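Local coordinates for NS3-like protein (Alongshan virus, PDB 6M40), which probably hydrolyses ATP and other ribonucleoside triphosphates to drive RNA unwinding, as the helicase portion of a longer viral protein, at residues V162-N167 with Q292-R297; V197-L202 with F266-Q271; L262-D267 with G307-A312; V284-T289 with L322-S327. One frame throughout, in Å; residues are numbered along the deposited sequence.

Contact 1: V162-N167 with Q292-R297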
loop_
_atom_site.group_PDB
_atom_site.type_symbol
_atom_site.label_atom_id
_atom_site.label_comp_id
_atom_site.label_asym_id
_atom_site.label_seq_id
_atom_site.Cartn_x
_atom_site.Cartn_y
_atom_site.Cartn_z
ATOM N N VAL A 162 -3.576 16.191 -4.364
ATOM C CA VAL A 162 -2.398 15.474 -3.883
ATOM C C VAL A 162 -1.545 16.455 -3.089
ATOM O O VAL A 162 -1.153 17.504 -3.613
ATOM C CB VAL A 162 -1.578 14.856 -5.026
ATOM C CG1 VAL A 162 -0.179 14.514 -4.529
ATOM C CG2 VAL A 162 -2.277 13.625 -5.577
ATOM N N SER A 163 -1.236 16.105 -1.844
ATOM C CA SER A 163 -0.494 16.985 -0.949
ATOM C C SER A 163 1.002 16.759 -1.134
ATOM O O SER A 163 1.491 15.641 -0.953
ATOM C CB SER A 163 -0.887 16.737 0.505
ATOM O OG SER A 163 -2.294 16.793 0.673
HETATM N N MSE A 164 1.726 17.819 -1.483
HETATM C CA MSE A 164 3.171 17.720 -1.666
HETATM C C MSE A 164 3.948 18.509 -0.606
HETATM O O MSE A 164 5.128 18.804 -0.788
HETATM C CB MSE A 164 3.576 18.224 -3.058
HETATM C CG MSE A 164 3.028 17.413 -4.226
HETATM SE SE MSE A 164 3.983 15.727 -4.553
HETATM C CE MSE A 164 5.249 16.299 -5.937
ATOM N N ASP A 165 3.287 18.849 0.497
ATOM C CA ASP A 165 3.933 19.550 1.596
ATOM C C ASP A 165 4.587 18.553 2.546
ATOM O O ASP A 165 4.162 17.401 2.658
ATOM C CB ASP A 165 2.927 20.401 2.371
ATOM C CG ASP A 165 2.189 21.384 1.488
ATOM O OD1 ASP A 165 2.767 21.835 0.478
ATOM O OD2 ASP A 165 1.027 21.708 1.808
ATOM N N SER A 166 5.627 19.010 3.237
ATOM C CA SER A 166 6.328 18.180 4.205
ATOM C C SER A 166 6.628 19.011 5.447
ATOM O O SER A 166 6.361 20.214 5.494
ATOM C CB SER A 166 7.610 17.591 3.601
ATOM O OG SER A 166 8.168 18.482 2.654
ATOM N N ASN A 167 7.190 18.352 6.465
ATOM C CA ASN A 167 7.634 19.072 7.655
ATOM C C ASN A 167 8.729 20.071 7.311
ATOM O O ASN A 167 8.630 21.258 7.637
ATOM C CB ASN A 167 8.130 18.088 8.714
ATOM C CG ASN A 167 7.007 17.310 9.349
ATOM O OD1 ASN A 167 5.844 17.703 9.275
ATOM N ND2 ASN A 167 7.346 16.200 9.987
ATOM N N GLN A 292 1.740 7.205 -5.960
ATOM C CA GLN A 292 2.967 6.459 -5.703
ATOM C C GLN A 292 4.152 7.400 -5.513
ATOM O O GLN A 292 4.860 7.330 -4.502
ATOM C CB GLN A 292 3.228 5.500 -6.863
ATOM C CG GLN A 292 4.463 4.630 -6.714
ATOM C CD GLN A 292 4.269 3.521 -5.724
ATOM O OE1 GLN A 292 5.077 3.346 -4.811
ATOM N NE2 GLN A 292 3.189 2.760 -5.885
ATOM N N THR A 293 4.380 8.293 -6.479
ATOM C CA THR A 293 5.493 9.232 -6.379
ATOM C C THR A 293 5.307 10.204 -5.225
ATOM O O THR A 293 6.290 10.621 -4.598
ATOM C CB THR A 293 5.640 10.016 -7.677
ATOM O OG1 THR A 293 4.405 10.680 -7.978
ATOM C CG2 THR A 293 6.014 9.097 -8.828
ATOM N N CYS A 294 4.062 10.570 -4.930
ATOM C CA CYS A 294 3.812 11.439 -3.788
ATOM C C CYS A 294 4.301 10.810 -2.488
ATOM O O CYS A 294 4.722 11.522 -1.576
ATOM C CB CYS A 294 2.322 11.749 -3.690
ATOM S SG CYS A 294 1.911 12.701 -2.230
ATOM N N GLN A 295 4.235 9.487 -2.374
ATOM C CA GLN A 295 4.725 8.791 -1.192
ATOM C C GLN A 295 6.219 8.505 -1.258
ATOM O O GLN A 295 6.903 8.575 -0.229
ATOM C CB GLN A 295 3.965 7.478 -0.998
ATOM C CG GLN A 295 2.635 7.628 -0.247
ATOM C CD GLN A 295 2.826 7.719 1.258
ATOM O OE1 GLN A 295 2.309 8.625 1.906
ATOM N NE2 GLN A 295 3.557 6.765 1.825
ATOM N N ARG A 296 6.735 8.211 -2.452
ATOM C CA ARG A 296 8.172 8.051 -2.626
ATOM C C ARG A 296 8.900 9.347 -2.322
ATOM O O ARG A 296 9.974 9.334 -1.710
ATOM C CB ARG A 296 8.474 7.600 -4.051
ATOM C CG ARG A 296 8.079 6.170 -4.365
ATOM C CD ARG A 296 8.204 5.884 -5.860
ATOM N NE ARG A 296 8.309 4.455 -6.124
ATOM C CZ ARG A 296 8.233 3.902 -7.332
ATOM N NH1 ARG A 296 8.029 4.655 -8.405
ATOM N NH2 ARG A 296 8.352 2.590 -7.462
ATOM N N ARG A 297 8.351 10.477 -2.775
ATOM C CA ARG A 297 8.887 11.771 -2.367
ATOM C C ARG A 297 8.757 11.950 -0.862
ATOM O O ARG A 297 9.734 12.257 -0.177
ATOM C CB ARG A 297 8.157 12.895 -3.100
ATOM C CG ARG A 297 8.918 14.217 -3.140
ATOM C CD ARG A 297 8.124 15.281 -3.883
ATOM N NE ARG A 297 7.451 16.198 -2.964
ATOM C CZ ARG A 297 7.766 17.481 -2.807
ATOM N NH1 ARG A 297 8.740 18.024 -3.523
ATOM N NH2 ARG A 297 7.093 18.227 -1.941
#

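Contact 2: V197-L202 with F266-Q271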
loop_
_atom_site.group_PDB
_atom_site.type_symbol
_atom_site.label_atom_id
_atom_site.label_comp_id
_atom_site.label_asym_id
_atom_site.label_seq_id
_atom_site.Cartn_x
_atom_site.Cartn_y
_atom_site.Cartn_z
ATOM N N VAL A 197 17.094 4.987 -3.577
ATOM C CA VAL A 197 16.668 4.901 -4.969
ATOM C C VAL A 197 15.438 4.006 -5.052
ATOM O O VAL A 197 15.471 2.853 -4.603
ATOM C CB VAL A 197 17.790 4.354 -5.871
ATOM C CG1 VAL A 197 17.464 4.621 -7.336
ATOM C CG2 VAL A 197 19.118 4.968 -5.485
ATOM N N PHE A 198 14.366 4.524 -5.645
ATOM C CA PHE A 198 13.126 3.775 -5.827
ATOM C C PHE A 198 13.098 3.207 -7.241
ATOM O O PHE A 198 12.950 3.949 -8.219
ATOM C CB PHE A 198 11.918 4.661 -5.544
ATOM C CG PHE A 198 11.512 4.671 -4.096
ATOM C CD1 PHE A 198 10.898 3.559 -3.537
ATOM C CD2 PHE A 198 11.740 5.780 -3.291
ATOM C CE1 PHE A 198 10.521 3.550 -2.206
ATOM C CE2 PHE A 198 11.361 5.770 -1.961
ATOM C CZ PHE A 198 10.753 4.657 -1.424
ATOM N N VAL A 199 13.220 1.886 -7.329
ATOM C CA VAL A 199 13.416 1.155 -8.579
ATOM C C VAL A 199 12.203 0.264 -8.838
ATOM O O VAL A 199 11.645 -0.301 -7.889
ATOM C CB VAL A 199 14.723 0.345 -8.508
ATOM C CG1 VAL A 199 14.669 -0.870 -9.417
ATOM C CG2 VAL A 199 15.908 1.237 -8.850
ATOM N N PRO A 200 11.747 0.107 -10.101
ATOM C CA PRO A 200 10.504 -0.640 -10.353
ATOM C C PRO A 200 10.545 -2.099 -9.924
ATOM O O PRO A 200 9.740 -2.513 -9.087
ATOM C CB PRO A 200 10.325 -0.522 -11.877
ATOM C CG PRO A 200 11.672 -0.129 -12.420
ATOM C CD PRO A 200 12.285 0.707 -11.334
ATOM N N GLY A 201 11.443 -2.894 -10.495
ATOM C CA GLY A 201 11.505 -4.300 -10.154
ATOM C C GLY A 201 12.831 -4.724 -9.567
ATOM O O GLY A 201 13.833 -4.016 -9.693
ATOM N N LEU A 202 12.845 -5.892 -8.924
ATOM C CA LEU A 202 14.093 -6.473 -8.438
ATOM C C LEU A 202 15.066 -6.760 -9.582
ATOM O O LEU A 202 16.282 -6.782 -9.360
ATOM C CB LEU A 202 13.770 -7.753 -7.653
ATOM C CG LEU A 202 14.851 -8.587 -6.961
ATOM C CD1 LEU A 202 15.482 -9.570 -7.930
ATOM C CD2 LEU A 202 15.890 -7.678 -6.344
ATOM N N PHE A 266 16.054 9.377 -5.030
ATOM C CA PHE A 266 16.120 9.332 -6.488
ATOM C C PHE A 266 14.997 8.446 -7.012
ATOM O O PHE A 266 14.917 7.264 -6.658
ATOM C CB PHE A 266 17.481 8.821 -6.958
ATOM C CG PHE A 266 18.591 9.787 -6.709
ATOM C CD1 PHE A 266 19.212 9.841 -5.475
ATOM C CD2 PHE A 266 18.998 10.662 -7.702
ATOM C CE1 PHE A 266 20.231 10.742 -5.237
ATOM C CE2 PHE A 266 20.016 11.560 -7.470
ATOM C CZ PHE A 266 20.632 11.600 -6.235
ATOM N N ASP A 267 14.129 9.014 -7.847
ATOM C CA ASP A 267 12.913 8.346 -8.295
ATOM C C ASP A 267 13.065 7.935 -9.752
ATOM O O ASP A 267 13.192 8.784 -10.638
ATOM C CB ASP A 267 11.696 9.254 -8.118
ATOM C CG ASP A 267 10.397 8.475 -7.916
ATOM O OD1 ASP A 267 10.297 7.304 -8.354
ATOM O OD2 ASP A 267 9.460 9.042 -7.311
ATOM N N THR A 268 13.064 6.625 -9.992
ATOM C CA THR A 268 12.846 6.122 -11.344
ATOM C C THR A 268 11.541 6.648 -11.914
ATOM O O THR A 268 11.439 6.924 -13.114
ATOM C CB THR A 268 12.800 4.597 -11.337
ATOM O OG1 THR A 268 13.835 4.073 -10.502
ATOM C CG2 THR A 268 12.957 4.051 -12.743
ATOM N N CYS A 269 10.527 6.789 -11.057
ATOM C CA CYS A 269 9.169 7.122 -11.471
ATOM C C CYS A 269 8.583 6.000 -12.336
ATOM O O CYS A 269 7.947 6.235 -13.366
ATOM C CB CYS A 269 9.136 8.477 -12.179
ATOM S SG CYS A 269 9.276 9.846 -11.012
ATOM N N GLN A 270 8.776 4.763 -11.870
ATOM C CA GLN A 270 8.368 3.566 -12.594
ATOM C C GLN A 270 8.096 2.438 -11.600
ATOM O O GLN A 270 8.791 2.319 -10.585
ATOM C CB GLN A 270 9.441 3.124 -13.606
ATOM C CG GLN A 270 9.747 4.144 -14.700
ATOM C CD GLN A 270 10.607 3.572 -15.819
ATOM O OE1 GLN A 270 11.422 2.675 -15.599
ATOM N NE2 GLN A 270 10.420 4.085 -17.027
ATOM N N GLN A 271 7.103 1.600 -11.908
ATOM C CA GLN A 271 6.722 0.504 -11.027
ATOM C C GLN A 271 6.452 -0.763 -11.827
ATOM O O GLN A 271 6.200 -0.717 -13.030
ATOM C CB GLN A 271 5.483 0.858 -10.200
ATOM C CG GLN A 271 5.191 -0.116 -9.065
ATOM C CD GLN A 271 4.208 0.464 -8.075
ATOM O OE1 GLN A 271 4.003 1.681 -8.029
ATOM N NE2 GLN A 271 3.597 -0.398 -7.274
#

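Contact 3: L262-D267 with G307-A312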
loop_
_atom_site.group_PDB
_atom_site.type_symbol
_atom_site.label_atom_id
_atom_site.label_comp_id
_atom_site.label_asym_id
_atom_site.label_seq_id
_atom_site.Cartn_x
_atom_site.Cartn_y
_atom_site.Cartn_z
ATOM N N LEU A 262 16.594 9.741 5.892
ATOM C CA LEU A 262 17.681 10.009 4.952
ATOM C C LEU A 262 17.571 11.422 4.387
ATOM O O LEU A 262 16.631 12.167 4.682
ATOM C CB LEU A 262 17.670 8.983 3.824
ATOM C CG LEU A 262 16.269 8.571 3.372
ATOM C CD1 LEU A 262 15.376 9.773 3.086
ATOM C CD2 LEU A 262 16.350 7.682 2.138
ATOM N N ASP A 263 18.545 11.773 3.538
ATOM C CA ASP A 263 18.727 13.136 3.066
ATOM C C ASP A 263 18.293 13.370 1.620
ATOM O O ASP A 263 18.094 14.527 1.241
ATOM C CB ASP A 263 20.206 13.557 3.205
ATOM C CG ASP A 263 20.748 13.408 4.626
ATOM O OD1 ASP A 263 20.062 13.806 5.593
ATOM O OD2 ASP A 263 21.880 12.902 4.778
ATOM N N ALA A 264 18.146 12.324 0.802
ATOM C CA ALA A 264 17.715 12.515 -0.582
ATOM C C ALA A 264 17.071 11.245 -1.125
ATOM O O ALA A 264 17.296 10.145 -0.618
ATOM C CB ALA A 264 18.885 12.931 -1.486
ATOM N N VAL A 265 16.299 11.417 -2.201
ATOM C CA VAL A 265 15.556 10.336 -2.848
ATOM C C VAL A 265 15.698 10.471 -4.359
ATOM O O VAL A 265 15.469 11.549 -4.913
ATOM C CB VAL A 265 14.064 10.362 -2.455
ATOM C CG1 VAL A 265 13.222 9.618 -3.482
ATOM C CG2 VAL A 265 13.853 9.784 -1.068
ATOM N N PHE A 266 16.054 9.377 -5.030
ATOM C CA PHE A 266 16.120 9.332 -6.488
ATOM C C PHE A 266 14.997 8.446 -7.012
ATOM O O PHE A 266 14.917 7.264 -6.658
ATOM C CB PHE A 266 17.481 8.821 -6.958
ATOM C CG PHE A 266 18.591 9.787 -6.709
ATOM C CD1 PHE A 266 19.212 9.841 -5.475
ATOM C CD2 PHE A 266 18.998 10.662 -7.702
ATOM C CE1 PHE A 266 20.231 10.742 -5.237
ATOM C CE2 PHE A 266 20.016 11.560 -7.470
ATOM C CZ PHE A 266 20.632 11.600 -6.235
ATOM N N ASP A 267 14.129 9.014 -7.847
ATOM C CA ASP A 267 12.913 8.346 -8.295
ATOM C C ASP A 267 13.065 7.935 -9.752
ATOM O O ASP A 267 13.192 8.784 -10.638
ATOM C CB ASP A 267 11.696 9.254 -8.118
ATOM C CG ASP A 267 10.397 8.475 -7.916
ATOM O OD1 ASP A 267 10.297 7.304 -8.354
ATOM O OD2 ASP A 267 9.460 9.042 -7.311
ATOM N N GLY A 307 16.266 16.460 -0.751
ATOM C CA GLY A 307 16.143 16.718 -2.172
ATOM C C GLY A 307 15.466 15.555 -2.868
ATOM O O GLY A 307 15.574 14.408 -2.430
ATOM N N TYR A 308 14.754 15.860 -3.953
ATOM C CA TYR A 308 13.985 14.874 -4.702
ATOM C C TYR A 308 14.352 14.964 -6.172
ATOM O O TYR A 308 14.168 16.015 -6.796
ATOM C CB TYR A 308 12.482 15.095 -4.515
ATOM C CG TYR A 308 11.619 14.137 -5.316
ATOM C CD1 TYR A 308 11.631 12.777 -5.046
ATOM C CD2 TYR A 308 10.782 14.593 -6.329
ATOM C CE1 TYR A 308 10.846 11.899 -5.768
ATOM C CE2 TYR A 308 9.994 13.722 -7.054
ATOM C CZ TYR A 308 10.030 12.371 -6.766
ATOM O OH TYR A 308 9.253 11.487 -7.481
ATOM N N TYR A 309 14.834 13.857 -6.727
ATOM C CA TYR A 309 15.286 13.782 -8.111
ATOM C C TYR A 309 14.363 12.847 -8.889
ATOM O O TYR A 309 14.354 11.635 -8.650
ATOM C CB TYR A 309 16.738 13.311 -8.163
ATOM C CG TYR A 309 17.666 14.226 -7.399
ATOM C CD1 TYR A 309 17.879 14.060 -6.035
ATOM C CD2 TYR A 309 18.321 15.265 -8.042
ATOM C CE1 TYR A 309 18.728 14.906 -5.337
ATOM C CE2 TYR A 309 19.161 16.105 -7.360
ATOM C CZ TYR A 309 19.366 15.927 -6.008
ATOM O OH TYR A 309 20.213 16.785 -5.340
ATOM N N ARG A 310 13.586 13.415 -9.818
ATOM C CA ARG A 310 12.764 12.694 -10.778
ATOM C C ARG A 310 13.325 12.896 -12.185
ATOM O O ARG A 310 13.967 13.916 -12.455
ATOM C CB ARG A 310 11.312 13.184 -10.746
ATOM C CG ARG A 310 11.095 14.471 -11.528
ATOM C CD ARG A 310 9.669 14.981 -11.422
ATOM N NE ARG A 310 9.558 16.333 -11.963
ATOM C CZ ARG A 310 9.839 17.435 -11.275
ATOM N NH1 ARG A 310 10.252 17.347 -10.018
ATOM N NH2 ARG A 310 9.714 18.624 -11.846
ATOM N N PRO A 311 13.092 11.967 -13.113
ATOM C CA PRO A 311 13.599 12.172 -14.476
ATOM C C PRO A 311 12.812 13.244 -15.211
ATOM O O PRO A 311 11.593 13.361 -15.062
ATOM C CB PRO A 311 13.435 10.799 -15.135
ATOM C CG PRO A 311 12.374 10.114 -14.351
ATOM C CD PRO A 311 12.458 10.645 -12.945
ATOM N N ALA A 312 13.536 14.044 -16.000
ATOM C CA ALA A 312 12.901 15.080 -16.808
ATOM C C ALA A 312 11.713 14.517 -17.571
ATOM O O ALA A 312 10.611 15.078 -17.542
ATOM C CB ALA A 312 13.915 15.687 -17.781
#

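Contact 4: V284-T289 with L322-S327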
loop_
_atom_site.group_PDB
_atom_site.type_symbol
_atom_site.label_atom_id
_atom_site.label_comp_id
_atom_site.label_asym_id
_atom_site.label_seq_id
_atom_site.Cartn_x
_atom_site.Cartn_y
_atom_site.Cartn_z
ATOM N N VAL A 284 4.218 -5.801 -16.201
ATOM C CA VAL A 284 4.725 -4.716 -17.033
ATOM C C VAL A 284 5.260 -3.590 -16.153
ATOM O O VAL A 284 4.834 -3.418 -15.006
ATOM C CB VAL A 284 3.644 -4.152 -17.982
ATOM C CG1 VAL A 284 4.218 -3.925 -19.370
ATOM C CG2 VAL A 284 2.441 -5.073 -18.038
ATOM N N ILE A 285 6.194 -2.816 -16.713
ATOM C CA ILE A 285 6.700 -1.606 -16.079
ATOM C C ILE A 285 5.864 -0.426 -16.563
ATOM O O ILE A 285 5.594 -0.292 -17.766
ATOM C CB ILE A 285 8.192 -1.401 -16.389
ATOM C CG1 ILE A 285 9.031 -2.455 -15.665
ATOM C CG2 ILE A 285 8.642 -0.006 -15.985
ATOM C CD1 ILE A 285 10.499 -2.463 -16.066
ATOM N N THR A 286 5.473 0.437 -15.627
ATOM C CA THR A 286 4.531 1.521 -15.841
ATOM C C THR A 286 5.072 2.799 -15.220
ATOM O O THR A 286 5.808 2.746 -14.230
ATOM C CB THR A 286 3.164 1.198 -15.203
ATOM O OG1 THR A 286 2.650 -0.015 -15.768
ATOM C CG2 THR A 286 2.153 2.325 -15.396
ATOM N N PRO A 287 4.719 3.961 -15.774
ATOM C CA PRO A 287 4.887 5.208 -15.013
ATOM C C PRO A 287 4.077 5.139 -13.726
ATOM O O PRO A 287 2.846 5.038 -13.753
ATOM C CB PRO A 287 4.354 6.280 -15.970
ATOM C CG PRO A 287 3.408 5.546 -16.863
ATOM C CD PRO A 287 4.035 4.202 -17.061
ATOM N N SER A 288 4.775 5.181 -12.593
ATOM C CA SER A 288 4.103 5.140 -11.306
ATOM C C SER A 288 2.979 6.165 -11.248
ATOM O O SER A 288 2.976 7.154 -11.995
ATOM C CB SER A 288 5.101 5.372 -10.172
ATOM O OG SER A 288 6.002 6.422 -10.492
ATOM N N THR A 289 2.015 5.925 -10.374
ATOM C CA THR A 289 0.881 6.814 -10.232
ATOM C C THR A 289 1.286 8.056 -9.447
ATOM O O THR A 289 2.297 8.077 -8.744
ATOM C CB THR A 289 -0.270 6.102 -9.531
ATOM O OG1 THR A 289 0.147 5.722 -8.214
ATOM C CG2 THR A 289 -0.656 4.854 -10.319
ATOM N N LEU A 322 -4.558 7.584 -8.769
ATOM C CA LEU A 322 -4.498 6.601 -7.691
ATOM C C LEU A 322 -4.074 5.212 -8.152
ATOM O O LEU A 322 -3.230 4.578 -7.508
ATOM C CB LEU A 322 -5.859 6.508 -6.996
ATOM C CG LEU A 322 -6.202 7.572 -5.956
ATOM C CD1 LEU A 322 -7.704 7.650 -5.727
ATOM C CD2 LEU A 322 -5.479 7.283 -4.650
ATOM N N ASP A 323 -4.642 4.718 -9.248
ATOM C CA ASP A 323 -4.380 3.364 -9.720
ATOM C C ASP A 323 -4.307 3.387 -11.239
ATOM O O ASP A 323 -5.048 4.127 -11.896
ATOM C CB ASP A 323 -5.474 2.374 -9.251
ATOM C CG ASP A 323 -5.045 1.517 -8.057
ATOM O OD1 ASP A 323 -4.283 0.551 -8.245
ATOM O OD2 ASP A 323 -5.484 1.805 -6.926
ATOM N N HIS A 324 -3.386 2.609 -11.790
ATOM C CA HIS A 324 -3.374 2.416 -13.230
ATOM C C HIS A 324 -4.712 1.812 -13.658
ATOM O O HIS A 324 -5.225 0.914 -12.986
ATOM C CB HIS A 324 -2.224 1.504 -13.641
ATOM C CG HIS A 324 -2.131 1.282 -15.120
ATOM N ND1 HIS A 324 -3.059 0.541 -15.814
ATOM C CD2 HIS A 324 -1.231 1.709 -16.037
ATOM C CE1 HIS A 324 -2.729 0.507 -17.091
ATOM N NE2 HIS A 324 -1.625 1.210 -17.253
ATOM N N PRO A 325 -5.286 2.265 -14.773
ATOM C CA PRO A 325 -6.701 1.969 -15.054
ATOM C C PRO A 325 -7.095 0.499 -14.999
ATOM O O PRO A 325 -8.240 0.202 -14.625
ATOM C CB PRO A 325 -6.904 2.551 -16.467
ATOM C CG PRO A 325 -5.511 2.989 -16.946
ATOM C CD PRO A 325 -4.733 3.252 -15.717
ATOM N N ASP A 326 -6.224 -0.434 -15.372
ATOM C CA ASP A 326 -6.574 -1.847 -15.324
ATOM C C ASP A 326 -5.437 -2.627 -14.665
ATOM O O ASP A 326 -4.866 -3.557 -15.233
ATOM C CB ASP A 326 -6.929 -2.379 -16.717
ATOM C CG ASP A 326 -5.998 -1.881 -17.783
ATOM O OD1 ASP A 326 -4.775 -1.917 -17.559
ATOM O OD2 ASP A 326 -6.484 -1.466 -18.852
ATOM N N SER A 327 -5.120 -2.234 -13.432
ATOM C CA SER A 327 -4.201 -3.000 -12.607
ATOM C C SER A 327 -4.946 -4.126 -11.905
ATOM O O SER A 327 -6.111 -3.992 -11.514
ATOM C CB SER A 327 -3.509 -2.107 -11.578
ATOM O OG SER A 327 -4.392 -1.725 -10.530
#

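Contact 1: V162-N167 with Q292-R297
Arg297 and selenomethionine Met164 carry the polar part of this contact. NH2 of the guanidinium donates a hydrogen bond to Met164 O; the modelled 2.4 Å is too short to be taken literally at this resolution, and the N-H...O angle of 120° is well bent. On the same group NH1 makes a salt bridge to Asp172 of strand 170-175, so one side chain joins the connecting loop to that strand. The chain of Arg297 bends at chi3 (101°), the torsion that places NE.

Helix 290-297 runs into the sequence QRRGRIGR, motif VI of the superfamily 2 helicases, which in relatives lines the nucleotide cleft between the two RecA-like domains. Residues 162-167 belong to the link between the strands of those domains, and here the link lies against the motif VI helix.

Packing supplies the rest. The side chains of Met164 and Arg297 cross at about a right angle: CE of Met164 sits over one face of the guanidinium and reaches Arg297 CD at 3.7 Å. One turn back, Cys294 has SG anti to its backbone N (chi1 175°), directed at the loop. There SG lies beside Ser163 O and makes an apolar contact with Val162 CG1 at 3.6 Å. In a second apolar pair Met164 SE skirts the same sulfur more loosely, 4.3 Å from Cys294 SG.

Contact 2: V197-L202 with F266-Q271
Phe198 O is approached by both donors of Thr268. The backbone N of Thr268 reaches it at 3.2 Å in the plane of the carbonyl, and the hydroxyl OG1 donates a second bond whose modelled length, 2.5 Å from Thr268 OG1 to Phe198 O, is doubtfully short. A chi1 of -43° sets OG1 beside the backbone N, which is how one residue can present two hydrogens to a single oxygen. The N-H of Phe198 in turn donates to Phe266 O at 3.0 Å, almost straight at 168°. Phe198 therefore straddles Asp267 with its N and O, the register expected of neighbouring parallel strands.

Strands 194-198 and 264-276 are adjacent in the sheet of the second RecA-like domain, and the run V-F-V-P leaving the first of them resembles motif IV of flaviviral helicases. Immediately past the paired region strand 264-276 is interrupted: Asp267 OD1 accepts from Cys269 N in an Asx turn, approached from above the carboxylate plane, while OD2 bonds to Tyr308.

Packing divides by sheet face. Val197 and Phe266 point to the face covered by helix 179-189, with Val197 CG1 4.2 Å from Phe266 CB; Phe198 and Asp267 point to the face beneath helix 290-297. Beyond the bridges Pro200 takes over. Its CD lies 3.7 Å from Thr268 CG2, the two side chains crossing at about a right angle, whereas Pro200 and Gln270 run side by side in the same direction, CG of Pro200 4.1 Å from Gln270 CB.

Contact 3: L262-D267 with G307-A312
Ala264, Val265 and Phe266 pair with Gly307, Tyr308 and Tyr309 as parallel strands, their axes 4.9 Å apart and diverging by only 9°. Val265 N donates to Gly307 O and Val265 O accepts from Tyr309 N, so Val265 spans Tyr308, and Asp267 N continues the ladder to Tyr309 O at 2.8 Å. At the start of the ladder, Gly307 N to Asp263 O is weak. Strand 306-311 also pairs with strand 170-175, placing this ladder within the parallel core of the second RecA-like domain.

On the face turned to helix 179-189, Phe266 and Tyr309 form an offset stack, centroids 4.5 Å apart and planes within 10°. CD1 of Tyr309 lies over the rim of the Phe266 ring, and Phe266 CD2 comes 3.5 Å from Tyr309 CB. Ala264 CB meets the edge of the same tyrosine.

The opposite face carries Tyr308. With CG anti to the backbone N (chi1 178°), its ring meets Val265 CG1 in its plane, 3.9 Å from Tyr308 CD1. OH donates to Asp267 OD2, also in the ring plane, although the modelled separation is doubtfully short; the carboxylate is turned 74° from the ring.

Contact 4: V284-T289 with L322-S327
Thr286 CG2 touches His324 CD2 at 3.5 Å, the methyl meeting the imidazole obliquely. Both torsions help to make this meeting. In Thr286 a chi1 of -59° sets OG1 beside the backbone N and CG2 anti to it, which brings the methyl forward; in His324 chi1 (-179°) puts CG anti to the backbone N, and the ring end comes nearer to residues 284-289. Pro325 CD lies over one ring face near its rim. On the far side of the imidazole ND1 takes a weak hydrogen bond from Asp326 N at 3.3 Å, which may steady the ring.

Thr289 makes the second meeting point. Its OG1 lies between the backbone N and the carbonyl carbon, from where it bonds to Gln292 N as the N-cap of helix 290-297. That choice leaves CG2 anti to the carbonyl carbon, where it packs 3.8 Å from His324 N and the same distance from Leu322 O.

Residues 284-289 hold the end of strand 281-287 and the short turn leading into helix 290-297, and residues 322-327 lead into helix 328-339, which Ser327 precedes as N-cap. The second segment also has a tie to the first RecA-like domain, through a salt bridge from Asp323 OD2 to Lys126.

No hydrogen bond passes between the two segments. Methyl groups do the touching while the hydroxyl of Thr289 and ND1 of His324 are engaged by backbone N-H groups of their own neighbourhoods, so this interface of 171 Å² rests on van der Waals contact.

How the contacts relate
Contacts 2 and 3 lie on the two flanks of strand 264-276, share Phe266 and Asp267, and have centres 11 Å apart. Contact 4 joins this sheet through the hairpin: Gln271 N probably hydrogen-bonds to Thr286 O at 2.9 Å. Helix 290-297 of contact 1 packs over the sheet, with Arg296 NH2 3.2 Å from Gln270 O and Arg297 CG 3.5 Å from Tyr308 CG; its N-cap, Thr289, belongs to contact 4. Contacts 3 and 4 do not touch, their centres about 20 Å apart. Contact 1 includes the start of motif VI, and Gln295 touches Glu117 of the DETH motif, which suggests proximity to the probable ATP cleft.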